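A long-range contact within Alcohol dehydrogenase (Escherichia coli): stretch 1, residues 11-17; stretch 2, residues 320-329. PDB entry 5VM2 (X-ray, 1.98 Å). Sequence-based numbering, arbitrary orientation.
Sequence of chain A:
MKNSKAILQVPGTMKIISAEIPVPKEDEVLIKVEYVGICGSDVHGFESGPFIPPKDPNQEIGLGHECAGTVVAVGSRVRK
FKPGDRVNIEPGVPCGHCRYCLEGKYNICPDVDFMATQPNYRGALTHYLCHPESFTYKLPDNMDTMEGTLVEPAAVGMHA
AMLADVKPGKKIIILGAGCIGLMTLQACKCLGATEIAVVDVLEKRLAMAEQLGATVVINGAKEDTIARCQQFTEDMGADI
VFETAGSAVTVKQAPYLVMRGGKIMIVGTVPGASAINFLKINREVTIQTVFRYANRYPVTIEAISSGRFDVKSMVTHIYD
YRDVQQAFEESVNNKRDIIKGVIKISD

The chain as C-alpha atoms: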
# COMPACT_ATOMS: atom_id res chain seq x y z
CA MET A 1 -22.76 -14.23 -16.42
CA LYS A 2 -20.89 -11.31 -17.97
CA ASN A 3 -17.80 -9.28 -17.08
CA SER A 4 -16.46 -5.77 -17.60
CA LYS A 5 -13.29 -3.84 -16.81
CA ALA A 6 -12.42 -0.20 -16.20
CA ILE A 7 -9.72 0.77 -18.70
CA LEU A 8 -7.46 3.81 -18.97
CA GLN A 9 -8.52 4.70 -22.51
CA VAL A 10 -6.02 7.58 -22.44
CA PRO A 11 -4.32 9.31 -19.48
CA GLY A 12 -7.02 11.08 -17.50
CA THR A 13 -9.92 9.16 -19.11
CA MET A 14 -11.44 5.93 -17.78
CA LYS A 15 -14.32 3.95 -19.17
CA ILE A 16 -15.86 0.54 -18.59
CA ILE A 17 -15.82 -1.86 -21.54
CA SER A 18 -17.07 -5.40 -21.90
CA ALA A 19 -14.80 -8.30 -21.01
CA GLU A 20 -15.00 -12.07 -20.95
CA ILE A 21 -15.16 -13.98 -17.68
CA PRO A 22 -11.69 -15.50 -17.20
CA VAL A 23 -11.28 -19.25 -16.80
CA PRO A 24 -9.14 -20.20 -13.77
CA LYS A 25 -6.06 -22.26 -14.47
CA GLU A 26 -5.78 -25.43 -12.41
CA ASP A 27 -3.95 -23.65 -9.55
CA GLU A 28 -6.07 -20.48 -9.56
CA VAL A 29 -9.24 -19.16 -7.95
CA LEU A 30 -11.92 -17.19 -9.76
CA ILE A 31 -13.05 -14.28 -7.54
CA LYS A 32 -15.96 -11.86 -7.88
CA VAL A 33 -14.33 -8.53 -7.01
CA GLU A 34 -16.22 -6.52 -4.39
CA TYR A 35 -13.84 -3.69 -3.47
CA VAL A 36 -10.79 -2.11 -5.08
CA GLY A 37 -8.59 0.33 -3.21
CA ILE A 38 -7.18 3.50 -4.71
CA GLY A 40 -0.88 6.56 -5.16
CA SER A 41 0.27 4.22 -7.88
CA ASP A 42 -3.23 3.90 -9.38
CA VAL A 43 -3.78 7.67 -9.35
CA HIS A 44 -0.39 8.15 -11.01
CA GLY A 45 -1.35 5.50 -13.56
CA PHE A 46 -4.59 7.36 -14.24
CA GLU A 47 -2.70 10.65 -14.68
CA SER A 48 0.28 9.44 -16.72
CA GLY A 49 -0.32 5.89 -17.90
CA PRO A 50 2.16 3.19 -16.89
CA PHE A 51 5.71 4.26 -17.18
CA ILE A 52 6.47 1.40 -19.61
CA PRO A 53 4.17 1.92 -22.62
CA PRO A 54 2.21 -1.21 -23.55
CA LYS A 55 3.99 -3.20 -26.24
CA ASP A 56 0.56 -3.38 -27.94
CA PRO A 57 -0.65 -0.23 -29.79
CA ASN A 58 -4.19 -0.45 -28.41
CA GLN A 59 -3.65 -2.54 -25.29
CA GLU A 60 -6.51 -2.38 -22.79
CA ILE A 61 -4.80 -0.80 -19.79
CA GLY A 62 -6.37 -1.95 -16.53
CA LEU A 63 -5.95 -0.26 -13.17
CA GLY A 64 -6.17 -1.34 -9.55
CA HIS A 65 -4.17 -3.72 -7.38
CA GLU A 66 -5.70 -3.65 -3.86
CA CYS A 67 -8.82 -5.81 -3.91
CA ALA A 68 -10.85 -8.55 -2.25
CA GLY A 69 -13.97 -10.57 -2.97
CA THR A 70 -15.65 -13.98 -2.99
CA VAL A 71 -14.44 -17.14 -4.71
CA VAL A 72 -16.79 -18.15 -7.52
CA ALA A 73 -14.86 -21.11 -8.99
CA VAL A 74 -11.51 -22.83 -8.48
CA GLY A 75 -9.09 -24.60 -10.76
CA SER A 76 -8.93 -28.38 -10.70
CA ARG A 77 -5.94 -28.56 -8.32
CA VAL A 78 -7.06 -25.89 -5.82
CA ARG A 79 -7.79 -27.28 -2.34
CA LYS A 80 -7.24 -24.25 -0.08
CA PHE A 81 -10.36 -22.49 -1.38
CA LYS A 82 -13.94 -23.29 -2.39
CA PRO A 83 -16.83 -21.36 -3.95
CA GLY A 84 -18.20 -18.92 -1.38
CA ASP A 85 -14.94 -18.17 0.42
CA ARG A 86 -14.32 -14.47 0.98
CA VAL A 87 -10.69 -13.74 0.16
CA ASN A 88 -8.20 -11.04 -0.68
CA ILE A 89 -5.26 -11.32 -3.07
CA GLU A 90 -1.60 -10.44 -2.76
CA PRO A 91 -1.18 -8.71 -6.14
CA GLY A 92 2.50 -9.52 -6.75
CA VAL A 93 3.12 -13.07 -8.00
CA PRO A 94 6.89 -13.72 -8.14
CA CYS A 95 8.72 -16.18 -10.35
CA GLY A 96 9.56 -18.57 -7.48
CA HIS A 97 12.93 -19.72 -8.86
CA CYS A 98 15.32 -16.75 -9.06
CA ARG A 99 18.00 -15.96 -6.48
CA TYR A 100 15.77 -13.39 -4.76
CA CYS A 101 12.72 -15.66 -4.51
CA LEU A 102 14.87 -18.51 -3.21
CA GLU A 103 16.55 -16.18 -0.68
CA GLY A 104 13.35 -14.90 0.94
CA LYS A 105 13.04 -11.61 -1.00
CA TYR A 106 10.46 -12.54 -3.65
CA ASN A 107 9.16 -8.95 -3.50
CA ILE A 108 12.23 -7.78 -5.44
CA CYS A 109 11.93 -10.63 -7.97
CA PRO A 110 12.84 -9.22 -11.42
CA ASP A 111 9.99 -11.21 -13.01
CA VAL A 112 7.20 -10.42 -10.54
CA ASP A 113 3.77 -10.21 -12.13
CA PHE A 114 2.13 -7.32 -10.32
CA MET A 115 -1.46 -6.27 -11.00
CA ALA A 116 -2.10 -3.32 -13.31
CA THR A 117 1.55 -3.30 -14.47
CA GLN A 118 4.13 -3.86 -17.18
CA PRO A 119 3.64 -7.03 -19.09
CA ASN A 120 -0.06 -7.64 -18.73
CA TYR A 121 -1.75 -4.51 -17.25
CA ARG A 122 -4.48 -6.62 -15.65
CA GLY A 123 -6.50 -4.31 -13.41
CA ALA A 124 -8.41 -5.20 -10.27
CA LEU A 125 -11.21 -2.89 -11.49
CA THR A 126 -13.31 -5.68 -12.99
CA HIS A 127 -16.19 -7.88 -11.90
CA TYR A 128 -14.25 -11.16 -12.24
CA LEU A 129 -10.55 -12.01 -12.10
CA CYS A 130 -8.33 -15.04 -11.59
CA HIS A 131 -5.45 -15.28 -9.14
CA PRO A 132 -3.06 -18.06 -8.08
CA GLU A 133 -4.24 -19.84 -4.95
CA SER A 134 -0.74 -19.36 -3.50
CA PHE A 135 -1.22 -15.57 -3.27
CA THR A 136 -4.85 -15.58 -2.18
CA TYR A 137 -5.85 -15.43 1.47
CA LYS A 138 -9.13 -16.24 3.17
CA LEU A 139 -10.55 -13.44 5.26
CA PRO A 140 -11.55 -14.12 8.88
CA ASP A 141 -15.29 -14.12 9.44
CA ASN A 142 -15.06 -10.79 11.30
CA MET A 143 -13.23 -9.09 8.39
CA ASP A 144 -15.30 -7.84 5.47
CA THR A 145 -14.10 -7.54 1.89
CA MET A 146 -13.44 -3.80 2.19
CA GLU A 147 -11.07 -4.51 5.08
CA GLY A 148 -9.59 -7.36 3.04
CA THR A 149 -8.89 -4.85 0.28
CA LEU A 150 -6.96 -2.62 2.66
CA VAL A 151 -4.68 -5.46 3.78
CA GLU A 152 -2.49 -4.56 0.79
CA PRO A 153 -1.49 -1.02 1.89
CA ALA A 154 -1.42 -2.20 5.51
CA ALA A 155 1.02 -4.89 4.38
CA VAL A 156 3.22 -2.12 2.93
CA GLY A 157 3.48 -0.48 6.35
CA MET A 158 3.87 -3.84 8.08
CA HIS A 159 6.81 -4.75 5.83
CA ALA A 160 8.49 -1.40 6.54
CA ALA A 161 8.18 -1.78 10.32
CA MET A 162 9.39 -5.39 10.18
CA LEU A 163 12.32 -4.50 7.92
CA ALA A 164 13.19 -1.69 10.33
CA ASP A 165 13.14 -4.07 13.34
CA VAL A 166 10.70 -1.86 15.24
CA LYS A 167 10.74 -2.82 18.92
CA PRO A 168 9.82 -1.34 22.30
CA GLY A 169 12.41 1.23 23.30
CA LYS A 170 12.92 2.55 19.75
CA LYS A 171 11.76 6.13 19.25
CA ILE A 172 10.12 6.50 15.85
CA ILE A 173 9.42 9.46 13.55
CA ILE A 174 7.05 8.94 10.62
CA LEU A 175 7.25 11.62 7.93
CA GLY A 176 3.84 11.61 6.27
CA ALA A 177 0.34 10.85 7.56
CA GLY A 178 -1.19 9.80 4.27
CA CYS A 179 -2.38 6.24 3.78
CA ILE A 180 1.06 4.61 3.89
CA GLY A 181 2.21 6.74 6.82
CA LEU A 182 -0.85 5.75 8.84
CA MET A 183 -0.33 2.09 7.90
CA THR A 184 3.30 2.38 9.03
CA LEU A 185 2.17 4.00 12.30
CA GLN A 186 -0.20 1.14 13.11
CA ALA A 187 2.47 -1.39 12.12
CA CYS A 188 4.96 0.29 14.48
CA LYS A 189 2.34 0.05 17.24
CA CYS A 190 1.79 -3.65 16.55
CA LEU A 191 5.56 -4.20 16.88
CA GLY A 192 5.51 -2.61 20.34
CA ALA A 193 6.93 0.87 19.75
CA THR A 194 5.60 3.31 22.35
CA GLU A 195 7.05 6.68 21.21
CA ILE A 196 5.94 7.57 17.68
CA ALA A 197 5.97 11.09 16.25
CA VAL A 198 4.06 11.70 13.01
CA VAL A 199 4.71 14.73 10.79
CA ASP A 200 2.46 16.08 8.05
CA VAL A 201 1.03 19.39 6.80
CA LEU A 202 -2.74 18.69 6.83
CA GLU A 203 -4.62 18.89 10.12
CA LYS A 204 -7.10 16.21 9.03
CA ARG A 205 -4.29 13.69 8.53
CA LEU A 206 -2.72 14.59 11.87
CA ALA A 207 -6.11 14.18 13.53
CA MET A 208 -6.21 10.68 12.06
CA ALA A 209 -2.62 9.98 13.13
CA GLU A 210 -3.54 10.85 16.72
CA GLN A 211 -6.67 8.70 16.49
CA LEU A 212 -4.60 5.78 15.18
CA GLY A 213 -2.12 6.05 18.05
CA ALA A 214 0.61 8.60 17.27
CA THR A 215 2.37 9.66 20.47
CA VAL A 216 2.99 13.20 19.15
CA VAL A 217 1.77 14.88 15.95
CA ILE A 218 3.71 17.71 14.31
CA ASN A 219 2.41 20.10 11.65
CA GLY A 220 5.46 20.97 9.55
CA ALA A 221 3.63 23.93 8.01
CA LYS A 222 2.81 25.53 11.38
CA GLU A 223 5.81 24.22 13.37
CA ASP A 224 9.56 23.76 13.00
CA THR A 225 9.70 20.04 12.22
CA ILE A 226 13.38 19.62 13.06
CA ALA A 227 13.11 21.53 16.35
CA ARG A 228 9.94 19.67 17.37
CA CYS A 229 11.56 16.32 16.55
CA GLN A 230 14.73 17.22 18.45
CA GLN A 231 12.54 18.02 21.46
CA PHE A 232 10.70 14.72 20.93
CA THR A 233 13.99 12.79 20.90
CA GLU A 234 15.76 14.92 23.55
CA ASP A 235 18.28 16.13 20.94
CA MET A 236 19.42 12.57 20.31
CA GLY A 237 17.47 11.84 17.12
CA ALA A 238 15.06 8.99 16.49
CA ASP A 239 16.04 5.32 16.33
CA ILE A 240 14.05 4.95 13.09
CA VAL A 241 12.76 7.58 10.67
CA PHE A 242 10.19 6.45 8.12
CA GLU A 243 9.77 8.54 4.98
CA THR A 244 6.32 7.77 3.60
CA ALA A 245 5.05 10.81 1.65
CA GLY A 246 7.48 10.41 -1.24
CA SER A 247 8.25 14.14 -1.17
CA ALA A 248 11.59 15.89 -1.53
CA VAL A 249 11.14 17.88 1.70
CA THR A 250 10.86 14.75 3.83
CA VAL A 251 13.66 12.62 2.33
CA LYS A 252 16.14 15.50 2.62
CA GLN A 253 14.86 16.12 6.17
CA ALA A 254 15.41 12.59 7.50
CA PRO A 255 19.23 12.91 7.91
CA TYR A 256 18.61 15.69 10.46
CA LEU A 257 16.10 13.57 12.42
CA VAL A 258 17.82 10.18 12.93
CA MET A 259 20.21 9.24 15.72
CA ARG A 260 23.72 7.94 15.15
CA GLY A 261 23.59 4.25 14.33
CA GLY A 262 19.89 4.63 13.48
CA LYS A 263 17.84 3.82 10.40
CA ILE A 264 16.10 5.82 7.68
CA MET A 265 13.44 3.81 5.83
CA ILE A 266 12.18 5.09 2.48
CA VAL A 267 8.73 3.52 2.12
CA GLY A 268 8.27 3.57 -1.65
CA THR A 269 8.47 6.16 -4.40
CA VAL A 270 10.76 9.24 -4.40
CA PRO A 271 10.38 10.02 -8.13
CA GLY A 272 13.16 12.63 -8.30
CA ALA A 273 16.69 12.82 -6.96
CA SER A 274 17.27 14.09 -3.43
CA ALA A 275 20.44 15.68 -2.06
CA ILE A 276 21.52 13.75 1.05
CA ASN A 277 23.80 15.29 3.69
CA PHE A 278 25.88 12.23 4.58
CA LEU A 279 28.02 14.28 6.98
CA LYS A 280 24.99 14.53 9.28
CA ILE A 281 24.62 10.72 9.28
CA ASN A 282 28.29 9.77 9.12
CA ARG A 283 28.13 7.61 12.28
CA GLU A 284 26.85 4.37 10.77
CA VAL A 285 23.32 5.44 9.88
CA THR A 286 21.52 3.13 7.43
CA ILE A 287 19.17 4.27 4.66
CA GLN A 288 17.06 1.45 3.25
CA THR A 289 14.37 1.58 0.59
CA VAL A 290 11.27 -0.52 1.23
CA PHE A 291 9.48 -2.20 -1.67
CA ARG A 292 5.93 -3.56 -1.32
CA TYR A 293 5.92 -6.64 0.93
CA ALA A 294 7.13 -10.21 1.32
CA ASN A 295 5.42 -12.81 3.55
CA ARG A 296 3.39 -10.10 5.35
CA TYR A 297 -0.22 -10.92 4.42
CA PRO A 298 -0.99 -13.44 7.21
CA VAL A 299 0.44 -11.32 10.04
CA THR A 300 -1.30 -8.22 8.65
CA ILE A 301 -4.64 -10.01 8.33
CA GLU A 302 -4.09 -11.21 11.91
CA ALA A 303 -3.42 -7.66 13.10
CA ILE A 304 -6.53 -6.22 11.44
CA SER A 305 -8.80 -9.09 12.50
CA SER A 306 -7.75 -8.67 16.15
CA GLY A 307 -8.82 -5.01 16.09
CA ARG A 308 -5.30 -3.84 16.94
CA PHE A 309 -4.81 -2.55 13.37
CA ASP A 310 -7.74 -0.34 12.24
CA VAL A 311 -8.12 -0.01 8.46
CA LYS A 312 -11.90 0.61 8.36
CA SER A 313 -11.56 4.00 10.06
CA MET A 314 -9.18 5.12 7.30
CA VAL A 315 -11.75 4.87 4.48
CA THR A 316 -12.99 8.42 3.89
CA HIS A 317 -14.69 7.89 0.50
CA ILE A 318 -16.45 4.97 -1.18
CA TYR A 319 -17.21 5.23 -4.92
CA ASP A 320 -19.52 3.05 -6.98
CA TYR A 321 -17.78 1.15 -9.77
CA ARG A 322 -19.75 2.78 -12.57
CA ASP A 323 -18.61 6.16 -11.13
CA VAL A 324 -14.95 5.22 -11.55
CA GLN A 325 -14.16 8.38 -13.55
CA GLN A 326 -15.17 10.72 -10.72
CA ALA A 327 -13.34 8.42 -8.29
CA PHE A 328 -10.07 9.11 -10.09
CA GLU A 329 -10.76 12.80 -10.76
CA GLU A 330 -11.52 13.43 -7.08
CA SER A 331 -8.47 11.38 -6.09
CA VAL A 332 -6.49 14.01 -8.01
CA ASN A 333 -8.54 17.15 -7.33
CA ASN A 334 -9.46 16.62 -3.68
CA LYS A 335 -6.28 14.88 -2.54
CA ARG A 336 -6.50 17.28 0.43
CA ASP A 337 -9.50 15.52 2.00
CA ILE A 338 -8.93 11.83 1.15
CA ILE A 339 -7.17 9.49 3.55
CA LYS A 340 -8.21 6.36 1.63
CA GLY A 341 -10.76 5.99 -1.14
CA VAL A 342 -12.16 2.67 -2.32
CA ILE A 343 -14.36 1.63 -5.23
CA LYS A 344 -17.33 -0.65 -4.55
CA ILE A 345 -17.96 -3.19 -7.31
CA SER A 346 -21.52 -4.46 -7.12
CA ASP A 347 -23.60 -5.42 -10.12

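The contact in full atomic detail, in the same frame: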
# COMPACT_ATOMS: atom_id res chain seq x y z
N PRO A 11 -4.58 8.70 -20.79
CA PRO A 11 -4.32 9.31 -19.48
C PRO A 11 -5.36 10.37 -19.13
O PRO A 11 -5.62 11.30 -19.90
CB PRO A 11 -2.93 9.92 -19.65
CG PRO A 11 -2.25 8.97 -20.58
CD PRO A 11 -3.32 8.46 -21.53
N GLY A 12 -5.98 10.20 -17.96
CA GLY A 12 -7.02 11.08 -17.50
C GLY A 12 -8.43 10.66 -17.86
O GLY A 12 -9.38 11.32 -17.42
N THR A 13 -8.61 9.57 -18.61
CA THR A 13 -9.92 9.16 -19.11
C THR A 13 -10.11 7.66 -18.92
O THR A 13 -9.47 6.86 -19.61
CB THR A 13 -10.07 9.54 -20.58
OG1 THR A 13 -9.84 10.95 -20.73
CG2 THR A 13 -11.46 9.20 -21.08
N MET A 14 -11.00 7.30 -18.00
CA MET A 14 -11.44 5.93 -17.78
C MET A 14 -12.77 5.68 -18.46
O MET A 14 -13.61 6.59 -18.56
CB MET A 14 -11.60 5.64 -16.28
CG MET A 14 -10.41 6.02 -15.43
SD MET A 14 -9.03 4.90 -15.69
CE MET A 14 -9.73 3.36 -15.12
N LYS A 15 -12.97 4.46 -18.95
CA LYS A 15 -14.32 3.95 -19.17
C LYS A 15 -14.35 2.45 -18.94
O LYS A 15 -13.32 1.78 -18.86
CB LYS A 15 -14.88 4.28 -20.57
CG LYS A 15 -14.46 5.62 -21.11
CD LYS A 15 -15.61 6.32 -21.77
CE LYS A 15 -15.14 7.53 -22.55
NZ LYS A 15 -14.65 7.12 -23.89
N ILE A 16 -15.58 1.94 -18.88
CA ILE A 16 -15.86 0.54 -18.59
C ILE A 16 -16.28 -0.13 -19.89
O ILE A 16 -17.28 0.27 -20.50
CB ILE A 16 -16.94 0.40 -17.51
CG1 ILE A 16 -16.50 1.11 -16.22
CG2 ILE A 16 -17.27 -1.06 -17.25
CD1 ILE A 16 -17.59 1.20 -15.18
N ILE A 17 -15.52 -1.13 -20.32
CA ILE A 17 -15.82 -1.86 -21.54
C ILE A 17 -16.13 -3.31 -21.18
O ILE A 17 -15.82 -3.78 -20.09
CB ILE A 17 -14.66 -1.79 -22.56
CG1 ILE A 17 -13.37 -2.34 -21.94
CG2 ILE A 17 -14.46 -0.36 -23.03
CD1 ILE A 17 -12.16 -2.21 -22.84
N ASP A 320 -18.98 4.15 -6.20
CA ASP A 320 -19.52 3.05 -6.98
C ASP A 320 -18.64 2.80 -8.20
O ASP A 320 -17.99 3.71 -8.72
CB ASP A 320 -20.96 3.35 -7.41
CG ASP A 320 -21.97 3.06 -6.31
OD1 ASP A 320 -21.69 2.19 -5.46
OD2 ASP A 320 -23.04 3.71 -6.30
N TYR A 321 -18.63 1.55 -8.66
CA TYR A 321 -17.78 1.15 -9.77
C TYR A 321 -18.13 1.90 -11.05
O TYR A 321 -17.24 2.35 -11.79
CB TYR A 321 -17.88 -0.36 -9.96
CG TYR A 321 -17.29 -0.92 -11.24
CD1 TYR A 321 -15.92 -0.91 -11.47
CD2 TYR A 321 -18.11 -1.49 -12.20
CE1 TYR A 321 -15.39 -1.43 -12.64
CE2 TYR A 321 -17.59 -2.02 -13.37
CZ TYR A 321 -16.23 -1.99 -13.58
OH TYR A 321 -15.73 -2.52 -14.75
N ARG A 322 -19.43 2.07 -11.34
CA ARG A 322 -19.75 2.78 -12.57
C ARG A 322 -19.36 4.26 -12.49
O ARG A 322 -19.15 4.89 -13.53
CB ARG A 322 -21.24 2.64 -12.91
CG ARG A 322 -21.69 3.48 -14.11
CD ARG A 322 -23.19 3.32 -14.38
NE ARG A 322 -23.81 4.59 -14.77
CZ ARG A 322 -25.05 4.70 -15.23
NH1 ARG A 322 -25.81 3.63 -15.38
NH2 ARG A 322 -25.54 5.90 -15.55
N ASP A 323 -19.11 4.80 -11.30
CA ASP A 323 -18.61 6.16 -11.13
C ASP A 323 -17.09 6.22 -11.07
O ASP A 323 -16.53 7.10 -10.41
CB ASP A 323 -19.21 6.79 -9.87
CG ASP A 323 -20.72 6.86 -9.92
OD1 ASP A 323 -21.27 7.23 -10.98
OD2 ASP A 323 -21.37 6.55 -8.90
N VAL A 324 -16.39 5.31 -11.76
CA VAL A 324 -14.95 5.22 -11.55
C VAL A 324 -14.24 6.47 -12.05
O VAL A 324 -13.24 6.91 -11.47
CB VAL A 324 -14.39 3.95 -12.23
CG1 VAL A 324 -14.74 3.92 -13.71
CG2 VAL A 324 -12.88 3.86 -12.04
N GLN A 325 -14.80 7.17 -13.04
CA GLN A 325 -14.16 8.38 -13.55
C GLN A 325 -14.05 9.45 -12.47
O GLN A 325 -12.98 10.01 -12.24
CB GLN A 325 -14.93 8.91 -14.76
CG GLN A 325 -14.32 10.14 -15.44
CD GLN A 325 -12.87 9.96 -15.84
OE1 GLN A 325 -12.43 8.85 -16.14
NE2 GLN A 325 -12.11 11.05 -15.84
N GLN A 326 -15.18 9.76 -11.82
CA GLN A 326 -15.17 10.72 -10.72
C GLN A 326 -14.23 10.26 -9.61
O GLN A 326 -13.49 11.08 -9.04
CB GLN A 326 -16.58 10.91 -10.19
CG GLN A 326 -16.65 11.33 -8.73
CD GLN A 326 -18.05 11.71 -8.29
OE1 GLN A 326 -19.03 11.28 -8.90
NE2 GLN A 326 -18.14 12.51 -7.24
N ALA A 327 -14.24 8.96 -9.31
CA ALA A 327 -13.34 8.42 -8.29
C ALA A 327 -11.90 8.82 -8.54
O ALA A 327 -11.17 9.19 -7.61
CB ALA A 327 -13.47 6.90 -8.23
N PHE A 328 -11.46 8.77 -9.80
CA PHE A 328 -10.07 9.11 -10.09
C PHE A 328 -9.86 10.61 -10.22
O PHE A 328 -8.80 11.12 -9.84
CB PHE A 328 -9.61 8.39 -11.36
CG PHE A 328 -9.12 7.00 -11.09
CD1 PHE A 328 -7.86 6.78 -10.55
CD2 PHE A 328 -9.93 5.90 -11.35
CE1 PHE A 328 -7.41 5.50 -10.29
CE2 PHE A 328 -9.48 4.62 -11.10
CZ PHE A 328 -8.22 4.41 -10.56
N GLU A 329 -10.85 11.34 -10.74
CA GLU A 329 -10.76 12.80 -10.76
C GLU A 329 -10.65 13.36 -9.35
O GLU A 329 -9.75 14.15 -9.05
CB GLU A 329 -11.97 13.39 -11.49
CG GLU A 329 -11.98 13.11 -12.98
CD GLU A 329 -13.26 13.58 -13.66
OE1 GLU A 329 -14.13 14.15 -12.97
OE2 GLU A 329 -13.39 13.38 -14.89

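Strand 13-17 packs against helix 324-329 and the residues just before it, the two running nearly antiparallel (155° between their N-to-C directions) with axes 8.0 Å apart at closest approach. Pro-11 lies out of reach. Contact begins at Gly-12, whose carbonyl O accepts a hydrogen bond from Gln-325 NE2 (3.2 Å). Its backbone angles (phi 92°, psi -4°) suit glycine, since a CB here would be jammed against the carbonyl O of Pro-11. Thr-13 turns its CB away, but the backbone continues into the second polar contact: Met-14 N donates to Gln-325 OE1 (2.8 Å). One amide side chain thus uses both its ends on the main chain two residues apart. The CA-to-CB bond of Gln-325 points sideways, but with chi1 t and chi2 p the end of the side chain comes nearer to the strand; its NE2 also donates to Glu-329 OE2 (2.8 Å), one helical turn on, which helps hold the amide in place.

Met-14 points toward the helix and is buried. With chi1 to chi3 all m, its CG lies 4.1 Å from Phe-328 CD2 and its SD 4.9 Å from the centroid of the Phe-328 ring, an oblique sulfur-aromatic approach. Met-14 CB meets Val-324 CG1 at 4.4 Å. The alternation of the strand then sends Lys-15 away from the helix and brings Ile-16 back toward it. Ile-16 CG1 touches the same methyl, Val-324 CG1 (4.2 Å), so Val-324 bridges the two inward-facing strand residues. Ile-16 CD1 sits over one face of the Tyr-321 ring, 3.9 Å from its centroid and 21° off the normal, a CH-pi contact, and also reaches Arg-322 CA (3.7 Å). Ile-16 CG2 packs 3.3 Å from Tyr-321 OH, a hydroxyl hydrogen-bonded elsewhere in the structure. The contact ends with Ile-16; the CA-to-CB bond of Ile-17 points away.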